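Long-range contacts in plasmin and fibronectin-binding protein A (PDB 4MR0), which acts as a surface adhesin and invasin of Streptococcus pneumoniae, binding human fibronectin, plasmin, plasminogen and serum albumin: residues 419-424 / 454-459; 448-453 / 486-491; 352-357 / 425-430; 508-513 / 533-538. All coordinates share one frame; numbering follows the deposited sequence.

Interaction 1 of 4, residues 419-424 / 454-459; sequences KNTKDL and SAEYLG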
loop_
_atom_site.group_PDB
_atom_site.type_symbol
_atom_site.label_atom_id
_atom_site.label_comp_id
_atom_site.label_asym_id
_atom_site.label_seq_id
_atom_site.Cartn_x
_atom_site.Cartn_y
_atom_site.Cartn_z
ATOM N N LYS A 419 4.804 -16.260 -3.832
ATOM C CA LYS A 419 4.693 -17.669 -4.204
ATOM C C LYS A 419 5.855 -18.091 -5.100
ATOM O O LYS A 419 5.891 -17.752 -6.282
ATOM C CB LYS A 419 3.364 -17.926 -4.918
ATOM C CG LYS A 419 3.146 -19.380 -5.322
ATOM C CD LYS A 419 1.696 -19.634 -5.690
ATOM C CE LYS A 419 1.443 -21.111 -5.949
ATOM N NZ LYS A 419 -0.013 -21.402 -6.089
ATOM N N ASN A 420 6.796 -18.831 -4.521
ATOM C CA ASN A 420 7.981 -19.310 -5.227
ATOM C C ASN A 420 8.605 -20.460 -4.431
ATOM O O ASN A 420 9.074 -20.258 -3.311
ATOM C CB ASN A 420 8.999 -18.174 -5.361
ATOM C CG ASN A 420 10.252 -18.597 -6.098
ATOM O OD1 ASN A 420 10.791 -19.679 -5.863
ATOM N ND2 ASN A 420 10.737 -17.734 -6.986
ATOM N N THR A 421 8.625 -21.656 -5.011
ATOM C CA THR A 421 9.184 -22.820 -4.327
ATOM C C THR A 421 10.540 -23.266 -4.863
ATOM O O THR A 421 11.067 -24.296 -4.445
ATOM C CB THR A 421 8.225 -24.017 -4.416
ATOM O OG1 THR A 421 7.936 -24.298 -5.793
ATOM C CG2 THR A 421 6.927 -23.709 -3.684
ATOM N N LYS A 422 11.112 -22.486 -5.774
ATOM C CA LYS A 422 12.400 -22.836 -6.363
ATOM C C LYS A 422 13.563 -22.015 -5.828
ATOM O O LYS A 422 14.670 -22.528 -5.667
ATOM C CB LYS A 422 12.340 -22.668 -7.881
ATOM C CG LYS A 422 11.287 -23.517 -8.580
ATOM C CD LYS A 422 11.211 -23.154 -10.057
ATOM C CE LYS A 422 10.200 -24.016 -10.803
ATOM N NZ LYS A 422 10.133 -23.613 -12.240
ATOM N N ASP A 423 13.312 -20.739 -5.557
ATOM C CA ASP A 423 14.362 -19.848 -5.075
ATOM C C ASP A 423 14.307 -19.517 -3.588
ATOM O O ASP A 423 13.244 -19.507 -2.976
ATOM C CB ASP A 423 14.332 -18.540 -5.867
ATOM C CG ASP A 423 14.422 -18.761 -7.360
ATOM O OD1 ASP A 423 15.417 -19.366 -7.809
ATOM O OD2 ASP A 423 13.494 -18.329 -8.080
ATOM N N LEU A 424 15.475 -19.244 -3.019
ATOM C CA LEU A 424 15.580 -18.880 -1.614
ATOM C C LEU A 424 15.478 -17.357 -1.592
ATOM O O LEU A 424 16.486 -16.652 -1.554
ATOM C CB LEU A 424 16.930 -19.328 -1.050
ATOM C CG LEU A 424 17.039 -19.473 0.471
ATOM C CD1 LEU A 424 18.481 -19.808 0.835
ATOM C CD2 LEU A 424 16.600 -18.189 1.164
ATOM N N SER A 454 3.664 -20.869 2.720
ATOM C CA SER A 454 3.888 -22.280 2.441
ATOM C C SER A 454 5.203 -22.810 2.998
ATOM O O SER A 454 6.235 -22.135 2.951
ATOM C CB SER A 454 3.840 -22.535 0.930
ATOM O OG SER A 454 4.216 -23.870 0.623
ATOM N N ALA A 455 5.158 -24.030 3.523
ATOM C CA ALA A 455 6.342 -24.675 4.073
ATOM C C ALA A 455 7.329 -24.939 2.941
ATOM O O ALA A 455 8.515 -25.180 3.175
ATOM C CB ALA A 455 5.954 -25.984 4.746
ATOM N N GLU A 456 6.830 -24.886 1.709
ATOM C CA GLU A 456 7.663 -25.129 0.537
ATOM C C GLU A 456 8.558 -23.952 0.155
ATOM O O GLU A 456 9.525 -24.128 -0.586
ATOM C CB GLU A 456 6.795 -25.518 -0.665
ATOM C CG GLU A 456 6.177 -26.907 -0.569
ATOM C CD GLU A 456 5.649 -27.402 -1.905
ATOM O OE1 GLU A 456 4.645 -26.845 -2.399
ATOM O OE2 GLU A 456 6.248 -28.348 -2.465
ATOM N N TYR A 457 8.244 -22.753 0.644
ATOM C CA TYR A 457 9.072 -21.593 0.323
ATOM C C TYR A 457 10.392 -21.716 1.076
ATOM O O TYR A 457 10.409 -21.910 2.293
ATOM C CB TYR A 457 8.359 -20.287 0.695
ATOM C CG TYR A 457 7.013 -20.089 0.022
ATOM C CD1 TYR A 457 6.659 -20.810 -1.126
ATOM C CD2 TYR A 457 6.098 -19.164 0.524
ATOM C CE1 TYR A 457 5.424 -20.612 -1.749
ATOM C CE2 TYR A 457 4.870 -18.958 -0.091
ATOM C CZ TYR A 457 4.536 -19.684 -1.225
ATOM O OH TYR A 457 3.310 -19.479 -1.813
ATOM N N LEU A 458 11.493 -21.597 0.344
ATOM C CA LEU A 458 12.836 -21.739 0.903
ATOM C C LEU A 458 13.383 -20.570 1.718
ATOM O O LEU A 458 14.216 -20.769 2.602
ATOM C CB LEU A 458 13.817 -22.075 -0.224
ATOM C CG LEU A 458 13.813 -23.515 -0.759
ATOM C CD1 LEU A 458 12.388 -24.017 -0.962
ATOM C CD2 LEU A 458 14.594 -23.564 -2.064
ATOM N N GLY A 459 12.927 -19.356 1.420
ATOM C CA GLY A 459 13.407 -18.196 2.151
ATOM C C GLY A 459 12.977 -18.194 3.609
ATOM O O GLY A 459 12.423 -19.177 4.105
HETATM O O HOH W 1 11.361 -20.933 -2.473
HETATM O O HOH W 2 11.557 -18.343 -0.947
#
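Y457 and L458 pack against K419-L424 in a surface contact between two irregular loops, one joining strands 410-415 and 431-440, the other strands 445-451 and 462-473. The Y457 side chain packs across the contact on T421, N420 and K419. Its ring meets T421 CG2 at the edge, in plane and 3.9 Å from CD1, while N420 O comes obliquely to 3.3 Å from CD1. The hydroxyl oxygen OH ends 3.3 Å from K419 CA. S454 CB, from the same loop as the ring, sits over the centre of one face. Further along, the branches of L458 lie beside backbone carbonyls, and L424 CD2 presses on G459 CA at 3.3 Å. Polar linkage goes through water: one molecule accepts from G459 N and donates to D423 O, both at 2.9 Å. Segment 419-424 is braced internally by an Asx turn, because N420 OD1 accepts from the amides of K422 and D423 while N420 ND2 returns a bond to D423 OD2; in 454-459, S454 OG closes an ST turn with E456 N. The two loops join strands of successive coils and pack on each other at the side of the parallel beta-helix, the portion of the longer adhesin that this chain represents.

Interaction 2 of 4, residues 448-453 / 486-491; sequences IRVAKD and LRVSDN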
loop_
_atom_site.group_PDB
_atom_site.type_symbol
_atom_site.label_atom_id
_atom_site.label_comp_id
_atom_site.label_asym_id
_atom_site.label_seq_id
_atom_site.Cartn_x
_atom_site.Cartn_y
_atom_site.Cartn_z
ATOM N N ILE A 448 -4.481 -8.605 11.540
ATOM C CA ILE A 448 -3.062 -8.721 11.241
ATOM C C ILE A 448 -2.632 -10.108 10.818
ATOM O O ILE A 448 -3.030 -11.109 11.420
ATOM C CB ILE A 448 -2.220 -8.342 12.483
ATOM C CG1 ILE A 448 -2.552 -6.917 12.918
ATOM C CG2 ILE A 448 -0.742 -8.494 12.178
ATOM C CD1 ILE A 448 -1.946 -6.533 14.265
ATOM N N ARG A 449 -1.775 -10.153 9.801
ATOM C CA ARG A 449 -1.248 -11.405 9.291
ATOM C C ARG A 449 0.198 -11.231 8.825
ATOM O O ARG A 449 0.509 -10.294 8.089
ATOM C CB ARG A 449 -2.109 -11.894 8.121
ATOM C CG ARG A 449 -1.607 -13.155 7.455
ATOM C CD ARG A 449 -2.590 -13.627 6.391
ATOM N NE ARG A 449 -2.246 -14.955 5.890
ATOM C CZ ARG A 449 -1.319 -15.198 4.971
ATOM N NH1 ARG A 449 -0.631 -14.200 4.428
ATOM N NH2 ARG A 449 -1.078 -16.447 4.600
ATOM N N VAL A 450 1.074 -12.124 9.274
ATOM C CA VAL A 450 2.480 -12.115 8.878
ATOM C C VAL A 450 2.769 -13.575 8.604
ATOM O O VAL A 450 2.623 -14.419 9.494
ATOM C CB VAL A 450 3.418 -11.623 10.006
ATOM C CG1 VAL A 450 4.877 -11.766 9.573
ATOM C CG2 VAL A 450 3.122 -10.172 10.328
ATOM N N ALA A 451 3.179 -13.896 7.382
ATOM C CA ALA A 451 3.401 -15.298 7.102
ATOM C C ALA A 451 4.304 -15.692 5.959
ATOM O O ALA A 451 4.625 -14.895 5.077
ATOM C CB ALA A 451 2.044 -15.964 6.898
ATOM N N LYS A 452 4.737 -16.948 6.023
ATOM C CA LYS A 452 5.492 -17.568 4.949
ATOM C C LYS A 452 4.417 -18.599 4.641
ATOM O O LYS A 452 4.397 -19.698 5.204
ATOM C CB LYS A 452 6.775 -18.248 5.418
ATOM C CG LYS A 452 7.588 -18.722 4.215
ATOM C CD LYS A 452 8.921 -19.324 4.573
ATOM C CE LYS A 452 8.768 -20.676 5.240
ATOM N NZ LYS A 452 10.088 -21.355 5.316
ATOM N N ASP A 453 3.494 -18.182 3.781
ATOM C CA ASP A 453 2.316 -18.947 3.385
ATOM C C ASP A 453 2.473 -20.438 3.112
ATOM O O ASP A 453 1.513 -21.190 3.264
ATOM C CB ASP A 453 1.656 -18.259 2.184
ATOM C CG ASP A 453 1.645 -16.741 2.320
ATOM O OD1 ASP A 453 2.730 -16.130 2.225
ATOM O OD2 ASP A 453 0.557 -16.163 2.536
ATOM N N LEU A 486 2.324 -16.968 10.889
ATOM C CA LEU A 486 2.617 -18.250 10.273
ATOM C C LEU A 486 4.043 -18.397 9.756
ATOM O O LEU A 486 4.501 -17.624 8.916
ATOM C CB LEU A 486 1.625 -18.488 9.128
ATOM C CG LEU A 486 1.778 -19.753 8.278
ATOM C CD1 LEU A 486 1.565 -21.002 9.136
ATOM C CD2 LEU A 486 0.764 -19.708 7.141
ATOM N N ARG A 487 4.726 -19.413 10.278
ATOM C CA ARG A 487 6.092 -19.751 9.912
ATOM C C ARG A 487 7.151 -18.665 10.014
ATOM O O ARG A 487 7.949 -18.477 9.090
ATOM C CB ARG A 487 6.128 -20.360 8.508
ATOM C CG ARG A 487 5.302 -21.620 8.389
ATOM C CD ARG A 487 5.625 -22.402 7.127
ATOM N NE ARG A 487 4.630 -23.449 6.929
ATOM C CZ ARG A 487 3.427 -23.240 6.410
ATOM N NH1 ARG A 487 3.072 -22.026 6.020
ATOM N NH2 ARG A 487 2.565 -24.240 6.310
ATOM N N VAL A 488 7.165 -17.955 11.137
ATOM C CA VAL A 488 8.179 -16.935 11.368
ATOM C C VAL A 488 9.379 -17.741 11.871
ATOM O O VAL A 488 9.274 -18.497 12.844
ATOM C CB VAL A 488 7.719 -15.910 12.434
ATOM C CG1 VAL A 488 8.823 -14.897 12.699
ATOM C CG2 VAL A 488 6.462 -15.199 11.951
ATOM N N SER A 489 10.512 -17.582 11.199
ATOM C CA SER A 489 11.727 -18.327 11.511
ATOM C C SER A 489 12.519 -17.933 12.746
ATOM O O SER A 489 13.268 -18.749 13.285
ATOM C CB SER A 489 12.681 -18.284 10.313
ATOM O OG SER A 489 12.082 -18.840 9.158
ATOM N N ASP A 490 12.383 -16.692 13.192
ATOM C CA ASP A 490 13.155 -16.263 14.350
ATOM C C ASP A 490 12.776 -14.858 14.781
ATOM O O ASP A 490 12.263 -14.065 13.986
ATOM C CB ASP A 490 14.649 -16.320 13.994
ATOM C CG ASP A 490 15.555 -16.324 15.214
ATOM O OD1 ASP A 490 15.054 -16.427 16.356
ATOM O OD2 ASP A 490 16.789 -16.239 15.020
ATOM N N ASN A 491 13.033 -14.566 16.052
ATOM C CA ASN A 491 12.752 -13.263 16.635
ATOM C C ASN A 491 11.345 -12.728 16.411
ATOM O O ASN A 491 11.153 -11.684 15.788
ATOM C CB ASN A 491 13.790 -12.247 16.148
ATOM C CG ASN A 491 15.176 -12.529 16.702
ATOM O OD1 ASN A 491 15.352 -12.649 17.917
ATOM N ND2 ASN A 491 16.164 -12.636 15.820
#
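L486, K452 and R487 carry this contact, which starts as strand pairing and ends in side-chain packing and one arginine-to-carbonyl bond. Both backbone polar atoms of L486 are bonded: its N donates to V450 O (2.9 Å), and its O accepts from K452 N (3.0 Å). Between these bonds A451 faces L486 in a parallel bridge, and the A451 CB to L486 CB distance of 3.4 Å is tighter than usual for two carbons. CG of L486 stands anti to the backbone N (chi1 177°), 4.0 Å from A451 CB. The CD2 branch also approaches that methyl group. The in-register stacking of equivalent positions on neighbouring strands is the hallmark of the parallel beta-helix, the fold of the pectate lyase-like family; here strand 445-451 lies beside strand 483-486 in consecutive coils.

Past the bridge the two chains leave the sheet, R487 with a left-handed backbone conformation. Its side chain, extended from CG to NE, crosses that of K452 at about a right angle, with CB atoms 3.8 Å apart. NH1 donates to K452 O at 2.8 Å, in the carbonyl plane, while L486 CD1 rests above one guanidinium face, toward the rim. A bend at chi3 (71°) sets K452 CE 4.1 Å from R487 CD; the amine beyond it bonds to Y457 O. Within 448-453, R449 directs NH1 and NH2 to a single D453 oxygen, OD2, the NH2 bond being 2.6 Å, and A451 CB lies over one face of that guanidinium. E484 forms a further salt bridge with R449 NE.

Interaction 3 of 4, residues 352-357 / 425-430; sequences HYQTLS and LDLNKQ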
loop_
_atom_site.group_PDB
_atom_site.type_symbol
_atom_site.label_atom_id
_atom_site.label_comp_id
_atom_site.label_asym_id
_atom_site.label_seq_id
_atom_site.Cartn_x
_atom_site.Cartn_y
_atom_site.Cartn_z
ATOM N N HIS A 352 3.498 -6.680 -4.609
ATOM C CA HIS A 352 3.200 -8.102 -4.736
ATOM C C HIS A 352 4.203 -8.861 -5.594
ATOM O O HIS A 352 3.856 -9.892 -6.169
ATOM C CB HIS A 352 1.842 -8.229 -5.399
ATOM C CG HIS A 352 1.756 -7.467 -6.686
ATOM N ND1 HIS A 352 1.460 -6.121 -6.735
ATOM C CD2 HIS A 352 2.016 -7.841 -7.962
ATOM C CE1 HIS A 352 1.540 -5.699 -7.985
ATOM N NE2 HIS A 352 1.877 -6.723 -8.749
ATOM N N TYR A 353 5.433 -8.378 -5.682
ATOM C CA TYR A 353 6.405 -9.036 -6.539
ATOM C C TYR A 353 7.844 -8.882 -6.080
ATOM O O TYR A 353 8.243 -7.824 -5.595
ATOM C CB TYR A 353 6.248 -8.466 -7.953
ATOM C CG TYR A 353 7.238 -8.959 -8.984
ATOM C CD1 TYR A 353 7.154 -10.246 -9.507
ATOM C CD2 TYR A 353 8.243 -8.118 -9.466
ATOM C CE1 TYR A 353 8.043 -10.683 -10.493
ATOM C CE2 TYR A 353 9.137 -8.545 -10.450
ATOM C CZ TYR A 353 9.029 -9.828 -10.958
ATOM O OH TYR A 353 9.904 -10.248 -11.938
ATOM N N GLN A 354 8.615 -9.955 -6.239
ATOM C CA GLN A 354 10.029 -9.963 -5.890
ATOM C C GLN A 354 10.677 -11.187 -6.526
ATOM O O GLN A 354 10.008 -12.184 -6.778
ATOM C CB GLN A 354 10.233 -10.000 -4.364
ATOM C CG GLN A 354 9.874 -11.324 -3.691
ATOM C CD GLN A 354 10.287 -11.364 -2.222
ATOM O OE1 GLN A 354 9.447 -11.519 -1.333
ATOM N NE2 GLN A 354 11.585 -11.222 -1.965
ATOM N N THR A 355 11.974 -11.099 -6.798
ATOM C CA THR A 355 12.721 -12.214 -7.383
ATOM C C THR A 355 14.133 -12.172 -6.808
ATOM O O THR A 355 14.492 -11.232 -6.095
ATOM C CB THR A 355 12.854 -12.095 -8.915
ATOM O OG1 THR A 355 13.735 -11.011 -9.221
ATOM C CG2 THR A 355 11.504 -11.843 -9.571
ATOM N N LEU A 356 14.941 -13.177 -7.125
ATOM C CA LEU A 356 16.314 -13.204 -6.633
ATOM C C LEU A 356 17.071 -11.988 -7.148
ATOM O O LEU A 356 18.087 -11.584 -6.569
ATOM C CB LEU A 356 17.030 -14.470 -7.113
ATOM C CG LEU A 356 16.582 -15.812 -6.534
ATOM C CD1 LEU A 356 17.344 -16.937 -7.234
ATOM C CD2 LEU A 356 16.840 -15.844 -5.032
ATOM N N SER A 357 16.567 -11.404 -8.233
ATOM C CA SER A 357 17.203 -10.251 -8.868
ATOM C C SER A 357 16.723 -8.867 -8.422
ATOM O O SER A 357 17.191 -7.862 -8.950
ATOM C CB SER A 357 17.053 -10.356 -10.388
ATOM O OG SER A 357 17.662 -11.540 -10.867
ATOM N N LEU A 425 14.248 -16.860 -1.632
ATOM C CA LEU A 425 13.997 -15.423 -1.651
ATOM C C LEU A 425 14.254 -14.708 -0.339
ATOM O O LEU A 425 14.202 -15.304 0.737
ATOM C CB LEU A 425 12.555 -15.148 -2.078
ATOM C CG LEU A 425 12.149 -15.582 -3.487
ATOM C CD1 LEU A 425 10.686 -15.248 -3.709
ATOM C CD2 LEU A 425 13.034 -14.887 -4.519
ATOM N N ASP A 426 14.521 -13.413 -0.447
ATOM C CA ASP A 426 14.756 -12.573 0.714
ATOM C C ASP A 426 13.370 -12.119 1.168
ATOM O O ASP A 426 12.949 -10.998 0.876
ATOM C CB ASP A 426 15.605 -11.362 0.316
ATOM C CG ASP A 426 16.055 -10.535 1.513
ATOM O OD1 ASP A 426 15.664 -10.856 2.658
ATOM O OD2 ASP A 426 16.806 -9.558 1.300
ATOM N N LEU A 427 12.655 -13.005 1.860
ATOM C CA LEU A 427 11.316 -12.694 2.338
ATOM C C LEU A 427 11.348 -11.634 3.436
ATOM O O LEU A 427 12.405 -11.339 3.994
ATOM C CB LEU A 427 10.629 -13.971 2.838
ATOM C CG LEU A 427 10.571 -15.105 1.799
ATOM C CD1 LEU A 427 10.042 -16.372 2.462
ATOM C CD2 LEU A 427 9.690 -14.699 0.618
ATOM N N ASN A 428 10.183 -11.066 3.734
ATOM C CA ASN A 428 10.051 -10.012 4.743
ATOM C C ASN A 428 10.843 -10.222 6.034
ATOM O O ASN A 428 10.763 -11.276 6.657
ATOM C CB ASN A 428 8.576 -9.819 5.126
ATOM C CG ASN A 428 7.719 -9.339 3.971
ATOM O OD1 ASN A 428 8.130 -8.492 3.183
ATOM N ND2 ASN A 428 6.501 -9.864 3.885
ATOM N N LYS A 429 11.593 -9.199 6.440
ATOM C CA LYS A 429 12.359 -9.245 7.683
ATOM C C LYS A 429 12.330 -7.867 8.336
ATOM O O LYS A 429 12.224 -6.847 7.647
ATOM C CB LYS A 429 13.816 -9.645 7.426
ATOM C CG LYS A 429 13.997 -11.061 6.913
ATOM C CD LYS A 429 15.459 -11.340 6.586
ATOM C CE LYS A 429 15.594 -12.644 5.814
ATOM N NZ LYS A 429 14.825 -12.567 4.539
ATOM N N GLN A 430 12.425 -7.840 9.661
ATOM C CA GLN A 430 12.422 -6.581 10.393
ATOM C C GLN A 430 11.146 -5.799 10.122
ATOM O O GLN A 430 11.181 -4.689 9.590
ATOM C CB GLN A 430 13.645 -5.745 9.999
ATOM C CG GLN A 430 14.973 -6.407 10.349
ATOM C CD GLN A 430 16.165 -5.700 9.727
ATOM O OE1 GLN A 430 16.802 -6.223 8.808
ATOM N NE2 GLN A 430 16.468 -4.505 10.219
HETATM O O HOH W 3 8.225 -11.732 1.820
HETATM O O HOH W 4 15.237 -12.399 -2.912
#
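The carboxamide of Q354 and the carbonyl group of D426 are the flat groups that meet here, and they are turned quite differently toward their shared bond. D426 O lies in the amide plane of Q354, at its NE2 edge, 3.2 Å from NE2 with an almost straight N-H...O angle of 168°. Relative to the carbonyl of D426, however, NE2 stands well above the plane. L425 CB and CD1 lie over one face of the amide, CB 4.0 Å from NE2 and CD1 over CD of Q354. L427 CD2 comes to 3.7 Å from OE1, and the stronger polar partner of that oxygen is the hydroxyl of T382.

The principle illustrated is that a buried polar side chain needs both apolar cover and partners for its ends. In Q354, CG stands between the backbone N and the carbonyl carbon (chi1 71°), and the extended chain beyond carries the amide to D426 and L425, crossing L425 obliquely and L427 at about a right angle. L425 also serves the neighbouring residues: its CD2 packs 3.7 Å from T355 C and 4.0 Å from L356 CD2. A water accepts from D426 N at 2.8 Å and gives a weak bond to T355 O.

D426 O has a second donor in N360 ND2, and the carboxylate of D426 is tied to K429 NZ by a salt bridge of 2.7 Å from OD1. D426 is the centre of an inverse gamma turn. Irregular connections packed side by side, while the strands they join stack in parallel sheets, are characteristic of the parallel beta-helix.

Interaction 4 of 4, residues 508-513 / 533-538; sequences IEDSKG and IKSNAN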
loop_
_atom_site.group_PDB
_atom_site.type_symbol
_atom_site.label_atom_id
_atom_site.label_comp_id
_atom_site.label_asym_id
_atom_site.label_seq_id
_atom_site.Cartn_x
_atom_site.Cartn_y
_atom_site.Cartn_z
ATOM N N ILE A 508 -0.183 -18.561 16.586
ATOM C CA ILE A 508 1.214 -18.649 16.187
ATOM C C ILE A 508 1.386 -20.090 15.734
ATOM O O ILE A 508 1.301 -21.024 16.537
ATOM C CB ILE A 508 2.154 -18.321 17.359
ATOM C CG1 ILE A 508 2.001 -16.844 17.724
ATOM C CG2 ILE A 508 3.599 -18.625 16.979
ATOM C CD1 ILE A 508 2.851 -16.412 18.904
ATOM N N GLU A 509 1.621 -20.259 14.438
ATOM C CA GLU A 509 1.735 -21.579 13.844
ATOM C C GLU A 509 3.029 -21.857 13.102
ATOM O O GLU A 509 3.429 -21.094 12.228
ATOM C CB GLU A 509 0.555 -21.783 12.890
ATOM C CG GLU A 509 0.527 -23.120 12.179
ATOM C CD GLU A 509 -0.671 -23.247 11.247
ATOM O OE1 GLU A 509 -1.627 -22.448 11.386
ATOM O OE2 GLU A 509 -0.657 -24.154 10.388
ATOM N N ASP A 510 3.671 -22.968 13.452
ATOM C CA ASP A 510 4.909 -23.394 12.798
ATOM C C ASP A 510 6.075 -22.420 12.852
ATOM O O ASP A 510 6.941 -22.444 11.978
ATOM C CB ASP A 510 4.625 -23.735 11.334
ATOM C CG ASP A 510 3.970 -25.085 11.170
ATOM O OD1 ASP A 510 4.671 -26.104 11.349
ATOM O OD2 ASP A 510 2.755 -25.128 10.869
ATOM N N SER A 511 6.111 -21.573 13.872
ATOM C CA SER A 511 7.199 -20.615 13.999
ATOM C C SER A 511 8.368 -21.238 14.755
ATOM O O SER A 511 8.174 -22.089 15.624
ATOM C CB SER A 511 6.701 -19.351 14.701
ATOM O OG SER A 511 5.680 -18.738 13.924
ATOM N N LYS A 512 9.581 -20.821 14.411
ATOM C CA LYS A 512 10.785 -21.361 15.032
ATOM C C LYS A 512 11.655 -20.262 15.634
ATOM O O LYS A 512 11.326 -19.077 15.556
ATOM C CB LYS A 512 11.587 -22.152 13.986
ATOM C CG LYS A 512 10.810 -23.337 13.404
ATOM C CD LYS A 512 11.161 -23.638 11.942
ATOM C CE LYS A 512 12.442 -24.457 11.789
ATOM N NZ LYS A 512 12.633 -24.879 10.366
ATOM N N GLY A 513 12.767 -20.662 16.237
ATOM C CA GLY A 513 13.661 -19.693 16.837
ATOM C C GLY A 513 13.060 -18.983 18.035
ATOM O O GLY A 513 12.148 -19.496 18.688
ATOM N N ILE A 533 0.807 -23.385 17.914
ATOM C CA ILE A 533 0.789 -24.639 17.169
ATOM C C ILE A 533 2.016 -24.992 16.335
ATOM O O ILE A 533 2.654 -24.126 15.742
ATOM C CB ILE A 533 -0.414 -24.638 16.211
ATOM C CG1 ILE A 533 -1.713 -24.506 17.005
ATOM C CG2 ILE A 533 -0.408 -25.887 15.366
ATOM C CD1 ILE A 533 -2.903 -24.135 16.147
ATOM N N LYS A 534 2.320 -26.284 16.280
ATOM C CA LYS A 534 3.423 -26.784 15.475
ATOM C C LYS A 534 2.874 -27.976 14.700
ATOM O O LYS A 534 1.924 -28.623 15.137
ATOM C CB LYS A 534 4.597 -27.233 16.347
ATOM C CG LYS A 534 4.297 -28.446 17.208
ATOM C CD LYS A 534 5.572 -29.042 17.784
ATOM C CE LYS A 534 5.271 -30.292 18.595
ATOM N NZ LYS A 534 6.515 -30.940 19.095
ATOM N N SER A 535 3.457 -28.265 13.546
ATOM C CA SER A 535 2.987 -29.385 12.751
ATOM C C SER A 535 4.141 -30.297 12.389
ATOM O O SER A 535 5.300 -29.888 12.402
ATOM C CB SER A 535 2.324 -28.893 11.462
ATOM O OG SER A 535 3.299 -28.503 10.510
ATOM N N ASN A 536 3.810 -31.542 12.077
ATOM C CA ASN A 536 4.797 -32.526 11.664
ATOM C C ASN A 536 4.544 -32.705 10.174
ATOM O O ASN A 536 3.657 -32.063 9.617
ATOM C CB ASN A 536 4.586 -33.851 12.394
ATOM C CG ASN A 536 3.141 -34.321 12.343
ATOM O OD1 ASN A 536 2.341 -34.015 13.234
ATOM N ND2 ASN A 536 2.795 -35.056 11.290
ATOM N N ALA A 537 5.311 -33.576 9.531
ATOM C CA ALA A 537 5.161 -33.797 8.096
ATOM C C ALA A 537 3.752 -34.194 7.649
ATOM O O ALA A 537 3.460 -34.206 6.437
ATOM C CB ALA A 537 6.160 -34.840 7.628
ATOM N N ASN A 538 2.864 -34.478 8.600
ATOM C CA ASN A 538 1.513 -34.896 8.218
ATOM C C ASN A 538 0.330 -34.298 8.999
ATOM O O ASN A 538 -0.787 -34.285 8.495
ATOM C CB ASN A 538 1.429 -36.419 8.301
ATOM C CG ASN A 538 2.508 -37.101 7.489
ATOM O OD1 ASN A 538 3.139 -38.066 7.941
ATOM N ND2 ASN A 538 2.731 -36.597 6.277
HETATM O O HOH W 5 4.570 -22.102 16.432
#
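D510 and I533 form the tight half of this contact, where two parallel strands are stitched through their backbones and one carboxylate adds a further bond. I533 N donates to I508 O at 2.8 Å, and I533 O in turn accepts from D510 N, also at 2.8 Å. Between the two bonds E509 pairs with I533 in a parallel bridge, and E509 CA turns its hydrogen toward the same I533 O from 3.3 Å. That oxygen is therefore well served, since a water that accepts from S511 N donates to it as well. D510 has a left-handed backbone conformation, and its CG lies beside the backbone N, anti to the carbonyl carbon (chi1 -78°). From there OD1 of D510 accepts from S535 OG at 2.9 Å through its syn lone pair. OG of S535 occupies the crowded position between the backbone N and the carbonyl carbon (chi1 77°).

The loose side is different. S535 N gives D510 OD1 only a weak bond of 3.3 Å, apolar contact is slight, with E509 CG and I533 CG2 4.3 Å apart, and both K534 and S535 are exposed. K534 starts away from 508-513, and its side chain packs on E541 of strand 540-542. A general point follows: at the end of a strand pair, one carboxylate can extend the pairing by a step after the backbone has turned off.

Strand 506-509 lies between strands 483-486 and 530-535, all parallel. Beyond 530-535, strand 540-542 runs antiparallel as the last strand of the sheet, and the I533 side chain touches K540 there.

Of the four contacts, interactions 2 and 4 pair strands of one sheet, while interactions 1 and 3 pack loops. Interactions 2 and 4 are direct neighbours in that sheet, joined by R487 N to E509 O at 2.9 Å and V488 O to K512 N at 2.8 Å. Interaction 1 meets interaction 2 where K452 NZ lies 3.1 Å from Y457 O, and meets interaction 3 through L356 CD2, 3.6 Å from L424 O. Interactions 3 and 4 stay apart, with about 12 Å between nearest atoms. Of ligand sites, a bound manganese ion lies about 12 Å from the Q354 side chain in interaction 3, too far for direct coordination.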